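PDB 5EK8: lipoxygenase from Cyanothece sp., which probably catalyses, as a 9R-lipoxygenase with a non-haem iron, the insertion of molecular oxygen into polyunsaturated fatty acids. Local coordinates for residues L262-S268 against D510-Y516; S276-Y282 against I502-M506; W440-I446 against Y516-E520; P270-K274 against Y296-K300. One frame throughout, in Å; residues are numbered along the deposited sequence.

Contact 1: L262-S268 against D510-Y516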
# COMPACT_ATOMS: atom_id res chain seq x y z
N LEU A 262 -16.40 10.60 2.58
CA LEU A 262 -17.08 10.50 3.86
C LEU A 262 -17.69 11.86 4.15
O LEU A 262 -17.02 12.76 4.65
CB LEU A 262 -16.12 10.07 4.97
CG LEU A 262 -16.71 9.44 6.23
CD1 LEU A 262 -15.63 8.68 6.99
CD2 LEU A 262 -17.32 10.48 7.14
N LEU A 263 -18.97 12.01 3.83
CA LEU A 263 -19.63 13.31 3.86
C LEU A 263 -19.84 13.89 5.25
O LEU A 263 -19.84 13.18 6.26
CB LEU A 263 -20.98 13.22 3.15
CG LEU A 263 -20.97 12.95 1.64
CD1 LEU A 263 -22.36 13.16 1.08
CD2 LEU A 263 -19.96 13.83 0.93
N LYS A 264 -20.02 15.20 5.30
CA LYS A 264 -20.39 15.88 6.53
C LYS A 264 -21.89 16.19 6.50
O LYS A 264 -22.41 16.72 5.52
CB LYS A 264 -19.57 17.15 6.73
CG LYS A 264 -18.07 16.90 6.79
CD LYS A 264 -17.30 18.09 7.35
CE LYS A 264 -17.11 19.19 6.32
NZ LYS A 264 -16.19 20.26 6.81
N ARG A 265 -22.57 15.83 7.58
CA ARG A 265 -23.99 16.05 7.75
C ARG A 265 -24.20 17.30 8.61
O ARG A 265 -23.41 17.59 9.50
CB ARG A 265 -24.64 14.82 8.40
CG ARG A 265 -26.15 14.79 8.36
CD ARG A 265 -26.64 13.41 8.78
NE ARG A 265 -28.05 13.20 8.44
CZ ARG A 265 -28.65 12.01 8.48
NH1 ARG A 265 -27.97 10.93 8.82
NH2 ARG A 265 -29.94 11.91 8.15
N SER A 266 -25.27 18.03 8.34
CA SER A 266 -25.58 19.22 9.12
C SER A 266 -26.24 18.83 10.44
O SER A 266 -26.97 17.84 10.51
CB SER A 266 -26.49 20.17 8.34
OG SER A 266 -26.95 21.23 9.16
N LYS A 267 -25.97 19.61 11.48
CA LYS A 267 -26.49 19.30 12.81
C LYS A 267 -27.93 19.80 12.94
O LYS A 267 -28.75 19.17 13.61
CB LYS A 267 -25.61 19.92 13.89
CG LYS A 267 -24.20 19.36 13.92
CD LYS A 267 -23.30 20.17 14.85
CE LYS A 267 -21.85 19.70 14.73
NZ LYS A 267 -20.93 20.45 15.63
N SER A 268 -28.23 20.92 12.29
CA SER A 268 -29.58 21.46 12.32
C SER A 268 -30.47 20.73 11.30
O SER A 268 -31.51 20.18 11.66
CB SER A 268 -29.56 22.96 12.04
OG SER A 268 -28.66 23.27 10.99
N ASP A 510 -15.98 23.43 10.25
CA ASP A 510 -17.37 23.86 10.30
C ASP A 510 -18.03 23.58 11.64
O ASP A 510 -17.88 22.51 12.22
CB ASP A 510 -18.17 23.20 9.18
CG ASP A 510 -17.77 23.70 7.81
OD1 ASP A 510 -17.86 22.92 6.83
OD2 ASP A 510 -17.36 24.88 7.71
N SER A 511 -18.78 24.57 12.13
CA SER A 511 -19.50 24.44 13.39
C SER A 511 -20.85 23.77 13.15
O SER A 511 -21.35 23.03 14.00
CB SER A 511 -19.69 25.81 14.03
OG SER A 511 -18.50 26.58 13.98
N ASP A 512 -21.41 24.03 11.97
CA ASP A 512 -22.74 23.53 11.61
C ASP A 512 -22.68 22.06 11.20
O ASP A 512 -23.63 21.31 11.42
CB ASP A 512 -23.32 24.38 10.47
CG ASP A 512 -24.84 24.25 10.36
OD1 ASP A 512 -25.41 23.26 10.85
OD2 ASP A 512 -25.46 25.16 9.77
N TYR A 513 -21.57 21.65 10.62
CA TYR A 513 -21.47 20.31 10.06
C TYR A 513 -20.56 19.40 10.87
O TYR A 513 -19.54 19.83 11.41
CB TYR A 513 -20.97 20.37 8.62
CG TYR A 513 -22.02 20.80 7.61
CD1 TYR A 513 -22.71 19.85 6.86
CD2 TYR A 513 -22.31 22.14 7.41
CE1 TYR A 513 -23.66 20.23 5.94
CE2 TYR A 513 -23.27 22.53 6.48
CZ TYR A 513 -23.94 21.56 5.75
OH TYR A 513 -24.90 21.91 4.82
N GLU A 514 -20.93 18.12 10.93
CA GLU A 514 -20.09 17.11 11.56
C GLU A 514 -19.96 15.92 10.62
O GLU A 514 -20.80 15.73 9.76
CB GLU A 514 -20.69 16.67 12.90
CG GLU A 514 -19.64 16.23 13.90
CD GLU A 514 -18.57 17.30 14.11
OE1 GLU A 514 -18.88 18.34 14.73
OE2 GLU A 514 -17.43 17.09 13.62
N TRP A 515 -18.91 15.12 10.77
CA TRP A 515 -18.80 13.90 9.98
C TRP A 515 -20.01 13.01 10.26
O TRP A 515 -20.32 12.72 11.42
CB TRP A 515 -17.50 13.17 10.29
CG TRP A 515 -16.26 13.99 10.05
CD1 TRP A 515 -15.47 14.56 11.00
CD2 TRP A 515 -15.69 14.34 8.79
NE1 TRP A 515 -14.43 15.24 10.41
CE2 TRP A 515 -14.55 15.12 9.05
CE3 TRP A 515 -16.03 14.06 7.46
CZ2 TRP A 515 -13.74 15.63 8.03
CZ3 TRP A 515 -15.23 14.57 6.45
CH2 TRP A 515 -14.09 15.34 6.74
N TYR A 516 -20.70 12.59 9.21
CA TYR A 516 -21.95 11.86 9.37
C TYR A 516 -21.72 10.50 10.03
O TYR A 516 -22.63 9.95 10.64
CB TYR A 516 -22.64 11.68 8.01
CG TYR A 516 -22.24 10.43 7.26
CD1 TYR A 516 -23.03 9.29 7.30
CD2 TYR A 516 -21.06 10.38 6.53
CE1 TYR A 516 -22.66 8.14 6.62
CE2 TYR A 516 -20.69 9.24 5.85
CZ TYR A 516 -21.49 8.12 5.90
OH TYR A 516 -21.13 6.98 5.23

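Contact 2: S276-Y282 against I502-M506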
# COMPACT_ATOMS: atom_id res chain seq x y z
N SER A 276 -15.74 19.00 1.92
CA SER A 276 -14.84 20.14 1.88
C SER A 276 -13.43 19.72 1.49
O SER A 276 -12.86 18.79 2.06
CB SER A 276 -14.80 20.85 3.23
OG SER A 276 -16.10 21.21 3.67
N PHE A 277 -12.87 20.44 0.53
CA PHE A 277 -11.45 20.33 0.25
C PHE A 277 -10.82 21.72 0.34
O PHE A 277 -11.05 22.57 -0.52
CB PHE A 277 -11.21 19.70 -1.12
CG PHE A 277 -11.68 18.27 -1.21
CD1 PHE A 277 -11.11 17.29 -0.41
CD2 PHE A 277 -12.68 17.91 -2.10
CE1 PHE A 277 -11.54 15.99 -0.49
CE2 PHE A 277 -13.12 16.60 -2.18
CZ PHE A 277 -12.54 15.64 -1.38
N ILE A 278 -10.04 21.92 1.40
CA ILE A 278 -9.37 23.20 1.65
C ILE A 278 -7.86 23.00 1.73
O ILE A 278 -7.38 22.14 2.47
CB ILE A 278 -9.88 23.87 2.95
CG1 ILE A 278 -11.27 24.47 2.73
CG2 ILE A 278 -8.92 24.95 3.39
CD1 ILE A 278 -12.40 23.55 3.11
N TRP A 279 -7.13 23.81 0.98
CA TRP A 279 -5.69 23.61 0.81
C TRP A 279 -4.87 24.74 1.42
O TRP A 279 -3.69 24.89 1.10
CB TRP A 279 -5.36 23.46 -0.68
CG TRP A 279 -6.30 22.54 -1.40
CD1 TRP A 279 -7.49 22.87 -1.98
CD2 TRP A 279 -6.14 21.13 -1.60
NE1 TRP A 279 -8.08 21.76 -2.53
CE2 TRP A 279 -7.27 20.68 -2.31
CE3 TRP A 279 -5.14 20.21 -1.25
CZ2 TRP A 279 -7.43 19.34 -2.68
CZ3 TRP A 279 -5.31 18.89 -1.61
CH2 TRP A 279 -6.44 18.47 -2.32
N ASP A 280 -5.49 25.52 2.30
CA ASP A 280 -4.81 26.66 2.93
C ASP A 280 -3.52 26.25 3.64
O ASP A 280 -2.61 27.07 3.81
CB ASP A 280 -5.74 27.35 3.92
CG ASP A 280 -6.96 27.96 3.25
OD1 ASP A 280 -7.99 28.14 3.93
OD2 ASP A 280 -6.88 28.25 2.04
N ASN A 281 -3.44 24.98 4.02
CA ASN A 281 -2.30 24.43 4.75
C ASN A 281 -1.08 24.10 3.89
O ASN A 281 -0.00 23.80 4.42
CB ASN A 281 -2.73 23.17 5.48
CG ASN A 281 -2.44 23.22 6.96
OD1 ASN A 281 -2.43 24.29 7.57
ND2 ASN A 281 -2.20 22.06 7.55
N TYR A 282 -1.23 24.13 2.57
CA TYR A 282 -0.24 23.53 1.68
C TYR A 282 0.37 24.47 0.65
O TYR A 282 -0.25 25.45 0.23
CB TYR A 282 -0.86 22.32 0.99
CG TYR A 282 -1.60 21.44 1.96
CD1 TYR A 282 -0.90 20.68 2.89
CD2 TYR A 282 -2.98 21.39 1.97
CE1 TYR A 282 -1.57 19.88 3.81
CE2 TYR A 282 -3.66 20.58 2.88
CZ TYR A 282 -2.95 19.84 3.80
OH TYR A 282 -3.61 19.04 4.70
N ILE A 502 -5.71 15.57 14.09
CA ILE A 502 -5.86 15.91 12.69
C ILE A 502 -5.85 17.41 12.42
O ILE A 502 -6.36 18.21 13.21
CB ILE A 502 -7.16 15.29 12.10
CG1 ILE A 502 -7.08 15.22 10.57
CG2 ILE A 502 -8.41 16.04 12.56
CD1 ILE A 502 -5.85 14.52 10.06
N GLU A 503 -5.20 17.78 11.32
CA GLU A 503 -5.17 19.15 10.84
C GLU A 503 -5.04 19.13 9.32
O GLU A 503 -4.68 18.11 8.74
CB GLU A 503 -4.03 19.93 11.49
CG GLU A 503 -2.65 19.31 11.32
CD GLU A 503 -1.56 20.12 12.01
OE1 GLU A 503 -0.79 20.80 11.30
OE2 GLU A 503 -1.47 20.07 13.25
N GLY A 504 -5.34 20.26 8.69
CA GLY A 504 -5.25 20.35 7.25
C GLY A 504 -6.56 20.06 6.56
O GLY A 504 -7.63 20.40 7.06
N ILE A 505 -6.48 19.40 5.41
CA ILE A 505 -7.63 19.20 4.53
C ILE A 505 -8.69 18.26 5.12
O ILE A 505 -9.87 18.38 4.81
CB ILE A 505 -7.18 18.67 3.14
CG1 ILE A 505 -8.35 18.71 2.15
CG2 ILE A 505 -6.57 17.27 3.24
CD1 ILE A 505 -7.95 18.42 0.74
N MET A 506 -8.27 17.34 5.98
CA MET A 506 -9.19 16.35 6.53
C MET A 506 -9.73 16.75 7.90
O MET A 506 -10.39 15.95 8.58
CB MET A 506 -8.53 14.97 6.61
CG MET A 506 -8.18 14.37 5.26
SD MET A 506 -9.50 14.59 4.04
CE MET A 506 -10.83 13.66 4.80
O HOH W 1 -10.91 20.80 3.99

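Contact 3: W440-I446 against Y516-E520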
# COMPACT_ATOMS: atom_id res chain seq x y z
N TRP A 440 -11.82 1.00 15.00
CA TRP A 440 -12.05 1.39 13.62
C TRP A 440 -13.11 0.48 12.98
O TRP A 440 -13.04 -0.74 13.09
CB TRP A 440 -10.74 1.34 12.82
CG TRP A 440 -10.82 1.98 11.47
CD1 TRP A 440 -10.40 3.23 11.13
CD2 TRP A 440 -11.35 1.40 10.27
NE1 TRP A 440 -10.63 3.47 9.80
CE2 TRP A 440 -11.22 2.36 9.25
CE3 TRP A 440 -11.92 0.16 9.96
CZ2 TRP A 440 -11.64 2.12 7.94
CZ3 TRP A 440 -12.34 -0.07 8.67
CH2 TRP A 440 -12.20 0.90 7.67
N GLN A 441 -14.08 1.10 12.31
CA GLN A 441 -15.11 0.36 11.60
C GLN A 441 -15.58 1.16 10.38
O GLN A 441 -15.56 2.39 10.40
CB GLN A 441 -16.29 0.05 12.52
CG GLN A 441 -16.94 1.27 13.13
CD GLN A 441 -18.07 0.93 14.07
OE1 GLN A 441 -18.44 -0.24 14.21
NE2 GLN A 441 -18.63 1.95 14.72
N PRO A 442 -15.97 0.46 9.30
CA PRO A 442 -16.38 1.13 8.06
C PRO A 442 -17.61 2.01 8.22
O PRO A 442 -18.46 1.74 9.08
CB PRO A 442 -16.68 -0.03 7.10
CG PRO A 442 -15.94 -1.20 7.67
CD PRO A 442 -15.98 -1.00 9.16
N ARG A 443 -17.70 3.06 7.41
CA ARG A 443 -18.84 3.98 7.42
C ARG A 443 -20.15 3.25 7.15
O ARG A 443 -20.16 2.15 6.60
CB ARG A 443 -18.64 5.07 6.37
CG ARG A 443 -18.66 4.55 4.93
CD ARG A 443 -17.97 5.51 3.96
NE ARG A 443 -16.54 5.62 4.22
CZ ARG A 443 -15.70 6.35 3.49
NH1 ARG A 443 -16.15 7.03 2.45
NH2 ARG A 443 -14.41 6.38 3.79
N GLN A 444 -21.26 3.86 7.55
CA GLN A 444 -22.58 3.29 7.28
C GLN A 444 -23.23 3.95 6.06
O GLN A 444 -22.95 5.11 5.75
CB GLN A 444 -23.48 3.44 8.50
CG GLN A 444 -23.05 2.58 9.68
CD GLN A 444 -22.96 1.11 9.33
OE1 GLN A 444 -23.77 0.59 8.57
NE2 GLN A 444 -21.95 0.44 9.88
N PRO A 445 -24.09 3.20 5.34
CA PRO A 445 -24.72 3.69 4.11
C PRO A 445 -25.64 4.88 4.34
O PRO A 445 -26.60 4.76 5.11
CB PRO A 445 -25.51 2.48 3.62
CG PRO A 445 -24.86 1.30 4.25
CD PRO A 445 -24.43 1.79 5.60
N ILE A 446 -25.36 6.00 3.69
CA ILE A 446 -26.25 7.14 3.71
C ILE A 446 -27.58 6.81 3.03
O ILE A 446 -28.65 7.17 3.52
CB ILE A 446 -25.64 8.36 3.00
CG1 ILE A 446 -24.25 8.67 3.55
CG2 ILE A 446 -26.56 9.57 3.13
CD1 ILE A 446 -23.66 9.95 3.00
N TYR A 516 -20.70 12.59 9.21
CA TYR A 516 -21.95 11.86 9.37
C TYR A 516 -21.72 10.50 10.03
O TYR A 516 -22.63 9.95 10.64
CB TYR A 516 -22.64 11.68 8.01
CG TYR A 516 -22.24 10.43 7.26
CD1 TYR A 516 -23.03 9.29 7.30
CD2 TYR A 516 -21.06 10.38 6.53
CE1 TYR A 516 -22.66 8.14 6.62
CE2 TYR A 516 -20.69 9.24 5.85
CZ TYR A 516 -21.49 8.12 5.90
OH TYR A 516 -21.13 6.98 5.23
N ASP A 517 -20.52 9.97 9.88
CA ASP A 517 -20.15 8.69 10.47
C ASP A 517 -18.74 8.80 11.04
O ASP A 517 -17.85 9.33 10.38
CB ASP A 517 -20.23 7.56 9.43
CG ASP A 517 -20.19 6.17 10.06
OD1 ASP A 517 -19.08 5.68 10.35
OD2 ASP A 517 -21.27 5.57 10.24
N THR A 518 -18.52 8.30 12.25
CA THR A 518 -17.24 8.51 12.92
C THR A 518 -16.42 7.24 13.12
O THR A 518 -15.33 7.28 13.68
CB THR A 518 -17.43 9.18 14.30
OG1 THR A 518 -18.47 8.51 15.02
CG2 THR A 518 -17.78 10.64 14.14
N GLY A 519 -16.95 6.11 12.65
CA GLY A 519 -16.31 4.82 12.84
C GLY A 519 -14.92 4.68 12.24
O GLY A 519 -14.10 3.91 12.74
N GLU A 520 -14.65 5.39 11.15
CA GLU A 520 -13.35 5.31 10.49
C GLU A 520 -12.40 6.35 11.06
O GLU A 520 -11.18 6.27 10.88
CB GLU A 520 -13.49 5.52 8.98
CG GLU A 520 -14.43 4.56 8.26
CD GLU A 520 -14.53 4.87 6.77
OE1 GLU A 520 -13.73 5.69 6.28
OE2 GLU A 520 -15.41 4.28 6.10

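Contact 4: P270-K274 against Y296-K300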
# COMPACT_ATOMS: atom_id res chain seq x y z
N PRO A 270 -30.56 17.62 9.12
CA PRO A 270 -29.89 16.33 8.88
C PRO A 270 -30.08 15.80 7.46
O PRO A 270 -29.60 14.71 7.14
CB PRO A 270 -30.56 15.41 9.91
CG PRO A 270 -31.93 15.98 10.07
CD PRO A 270 -31.77 17.47 9.95
N ASN A 271 -30.78 16.55 6.61
CA ASN A 271 -30.89 16.17 5.20
C ASN A 271 -29.87 16.91 4.35
O ASN A 271 -29.74 16.66 3.15
CB ASN A 271 -32.30 16.43 4.68
CG ASN A 271 -33.31 15.40 5.16
OD1 ASN A 271 -32.99 14.22 5.31
ND2 ASN A 271 -34.53 15.85 5.42
N GLN A 272 -29.15 17.84 4.98
CA GLN A 272 -28.11 18.60 4.30
C GLN A 272 -26.75 17.95 4.50
O GLN A 272 -26.42 17.51 5.60
CB GLN A 272 -28.09 20.05 4.79
CG GLN A 272 -29.19 20.90 4.21
CD GLN A 272 -29.00 21.15 2.73
OE1 GLN A 272 -27.88 21.24 2.24
NE2 GLN A 272 -30.11 21.27 2.00
N PHE A 273 -25.98 17.88 3.43
CA PHE A 273 -24.67 17.24 3.43
C PHE A 273 -23.67 18.13 2.71
O PHE A 273 -24.06 19.05 1.99
CB PHE A 273 -24.72 15.87 2.76
CG PHE A 273 -25.41 14.81 3.58
CD1 PHE A 273 -24.67 13.89 4.30
CD2 PHE A 273 -26.79 14.73 3.62
CE1 PHE A 273 -25.29 12.91 5.05
CE2 PHE A 273 -27.42 13.75 4.36
CZ PHE A 273 -26.67 12.84 5.08
N LYS A 274 -22.39 17.86 2.91
CA LYS A 274 -21.34 18.59 2.21
C LYS A 274 -20.01 17.87 2.27
O LYS A 274 -19.80 16.98 3.11
CB LYS A 274 -21.18 20.00 2.78
CG LYS A 274 -20.55 20.04 4.16
CD LYS A 274 -20.24 21.46 4.59
CE LYS A 274 -19.22 22.11 3.68
NZ LYS A 274 -18.76 23.41 4.25
N TYR A 296 -22.11 20.88 -1.77
CA TYR A 296 -23.24 20.70 -0.88
C TYR A 296 -24.27 19.81 -1.56
O TYR A 296 -24.51 19.93 -2.77
CB TYR A 296 -23.85 22.05 -0.51
CG TYR A 296 -22.91 22.97 0.23
CD1 TYR A 296 -23.02 23.15 1.60
CD2 TYR A 296 -21.89 23.64 -0.44
CE1 TYR A 296 -22.16 23.99 2.28
CE2 TYR A 296 -21.02 24.47 0.23
CZ TYR A 296 -21.16 24.65 1.60
OH TYR A 296 -20.29 25.49 2.27
N PHE A 297 -24.87 18.92 -0.79
CA PHE A 297 -25.87 17.99 -1.30
C PHE A 297 -27.08 17.99 -0.39
O PHE A 297 -26.98 18.34 0.78
CB PHE A 297 -25.29 16.58 -1.42
CG PHE A 297 -23.96 16.52 -2.12
CD1 PHE A 297 -23.89 16.28 -3.48
CD2 PHE A 297 -22.78 16.72 -1.41
CE1 PHE A 297 -22.67 16.22 -4.13
CE2 PHE A 297 -21.56 16.66 -2.05
CZ PHE A 297 -21.50 16.42 -3.42
N VAL A 298 -28.23 17.59 -0.92
CA VAL A 298 -29.41 17.42 -0.09
C VAL A 298 -29.91 15.99 -0.26
O VAL A 298 -29.73 15.38 -1.31
CB VAL A 298 -30.52 18.44 -0.44
CG1 VAL A 298 -31.11 18.15 -1.84
CG2 VAL A 298 -31.61 18.44 0.63
N LEU A 299 -30.51 15.44 0.79
CA LEU A 299 -31.06 14.09 0.74
C LEU A 299 -32.58 14.15 0.66
O LEU A 299 -33.25 14.61 1.59
CB LEU A 299 -30.62 13.29 1.97
CG LEU A 299 -31.10 11.84 2.04
CD1 LEU A 299 -30.38 10.98 1.01
CD2 LEU A 299 -30.90 11.29 3.45
N LYS A 300 -33.12 13.70 -0.47
CA LYS A 300 -34.56 13.72 -0.67
C LYS A 300 -35.03 12.34 -1.11
O LYS A 300 -34.71 11.89 -2.21
CB LYS A 300 -34.95 14.78 -1.70
CG LYS A 300 -36.08 15.69 -1.26
CD LYS A 300 -35.88 17.13 -1.75
CE LYS A 300 -35.77 17.19 -3.27
NZ LYS A 300 -35.53 18.58 -3.76

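Contact 1: L262-S268 against D510-Y516
Lys267 reaches across to two acceptors of the facing segment: its NZ lies 3.1 Å from Glu514 OE1 in a salt bridge and also donates to the backbone oxygen of Ser511. The lysine chain is extended beyond CG, while Glu514 bends back at chi2 (54°), which brings OE1 to the ammonium group, met nearly in line with its C-O bond. A second salt bridge joins Lys264 NZ to Asp510 OD1 (3.1 Å), approached from above the carboxylate plane; the same NZ also binds Asn508, and OD1 is shared with Lys274. Ser266 OG donates to Asp512 OD1 at 3.1 Å, again from above the plane, and Ser268 OG adds a weak bond to that oxygen.

The backbones pair as a short antiparallel ladder. Arg265 and Glu514 form its hydrogen-bonded pair, Arg265 N to Glu514 O at 2.8 Å and Glu514 N to Arg265 O at 2.9 Å, followed by Tyr516 N to Leu263 O. Packing flanks it: Lys264 CG sits over the six-membered ring of Trp515, 3.9 Å from its centroid, and Ser266 CB rests over a face of Tyr513. Leu262 CD2 touches both Trp515 CE3 and Tyr516 CD2, 3.8 Å from the former.

Strand 513-515 is the outermost strand of an antiparallel sheet, with 264-266 between it and strand 272-277, whose Met275 touches both Leu263 and Trp515.

Contact 2: S276-Y282 against I502-M506
Ile505 lies nearest Ile278 in backbone terms, their CA atoms 5.2 Å apart, but no ladder forms between the segments. Segment 276-282 leaves its strand after Phe277 and folds into a type I beta turn from Trp279 to Tyr282, closed by Tyr282 N to Trp279 O. Opposite, Gly504 takes a positive phi (94°, psi -143°), a conformation in which a side chain would jam against the preceding carbonyl oxygen. A water bridges the two backbones, donating to Ile505 O at 2.8 Å, with weaker bonds to Ser276 O and Ile278 N.

The side chain of Ile505 carries the packing. With CG1 anti to the backbone N (chi1 -170°) and chi2 likewise extended, it reaches out until CD1 lies over the face of Trp279, 3.5 Å from the centroid of the six-membered ring. Ile505 CD1 also meets the ring edge of Phe277 at its CD1, 3.5 Å away, and Ile505 CB approaches Tyr282 CE2. Asn281 ND2 lies against Gly504 CA. Were Trp279 replaced by an alanine, Ile505 CD1 would probably lose the flat surface it rests on, leaving a gap beside that methyl.

Here the loop 502-506 packs on the type I turn that follows strand 272-277, against the helical body of the lipoxygenase domain: Phe277, Trp279 and Ile505 touch helix 337-377, which supplies iron ligands His359 and His364, though the contact itself lies away from the iron site.

Contact 3: W440-I446 against Y516-E520
Glu520 OE2 is gripped by two nitrogens of Arg443, the backbone N at 2.9 Å on the anti side of the carboxylate and NE at 2.6 Å on the syn side. Arg443 NH2 completes a side-on, two-nitrogen salt bridge by meeting the syn lone pair of Glu520 OE1 (2.7 Å). NE points almost straight at its acceptor (N-H...O 173°), although the guanidinium and carboxylate planes are turned 36° against each other. A bend at chi3 (66°) brings the guanidinium round to the acid, and its remaining nitrogen, NH1, binds Pro260 O. This grip should fix the rotation of both groups and favour the charged carboxylate.

Tyr516 OH donates to Gln444 O at 2.7 Å, while Ile446 CG1 packs over one ring face and CB of Asp517, next in the chain after Tyr516, covers the opposite face. Asp517 OD1 forms an Asx turn by accepting from Gly519 N, and its OD2 takes a weak bond from Gln444 N. Gln441 N binds Gly519 O (2.8 Å), and Gln441 CG lies against Gly519 CA. Glu520 CA lies over the five-membered ring of Trp440, 3.8 Å from its centroid.

Both segments are loops. Pro442 and Arg443 rest on helix 451-473, and Trp440 meets His561, Phe564 and His565 of helix 549-574, its side chain about 12 Å from that of the iron ligand His570.

Contact 4: P270-K274 against Y296-K300
Phe273 and Phe297 are the hydrogen-bonded pair of an antiparallel ladder joining two central strands of the sheet, 272-277 and 291-300. Phe273 N binds Phe297 O at 2.9 Å, and the return bond runs from Phe297 N to Phe273 O, also 2.9 Å. Two residues along, Leu299 N donates to Asn271 O (2.8 Å), carrying the ladder into the residues just before strand 272-277. The non-hydrogen-bonded pairs, Gln272 with Val298 and Lys274 with Tyr296, alternate with it; the segments 272-274 and 296-300 run 148° apart, roughly antiparallel.

The ladder thus separates two faces. On one, Phe273 and Phe297 meet through their CB atoms, and Phe273 CE2 reaches Leu299 CB at 4.0 Å. Phe297 packs on Phe250, Val251 and Val254 of helix 247-256, so the Phe297 part of this face is covered by a helix.

The other face is more polar. Lys274 runs alongside the ring of Tyr296 in the same direction. Lys274 CG stands between the backbone N and the carbonyl carbon (chi1 72°), which lays the aliphatic chain along the phenol ring: CB is 3.8 Å from Tyr296 CD1, and CE is 3.8 Å from Tyr296 CE1. Replacing Tyr296 by a serine would probably strip the lysine chain of this flank and leave its methylenes freer to turn. Lys274 NZ makes salt bridges with Glu294 and Asp510, and the lysine forms a cation-pi pair with Tyr513 of the edge strand, which also touches Tyr296.

All four contacts are partly buried; 1 and 3 include exposed touching residues, 2 and 4 none. Contacts 1, 2 and 4 reach one antiparallel sheet, 1 and 4 meeting where strand 264-266 runs beside 272-277; Asp510 and Lys274 tie them through a salt bridge. Contact 1, at the sheet edge, is rich in charged groups, whereas contact 4 sets Phe297 against a helix and a lysine-tyrosine pair on the other face. Contact 2 lies at the far end of strand 272-277, about 22 Å from contact 4 between centres, and relies on one isoleucine among aromatic rings. Contact 3 shares Tyr516 with contact 1, replacing strand pairing with loops fastened by an arginine-glutamate bridge; its Ile446 also touches Phe273.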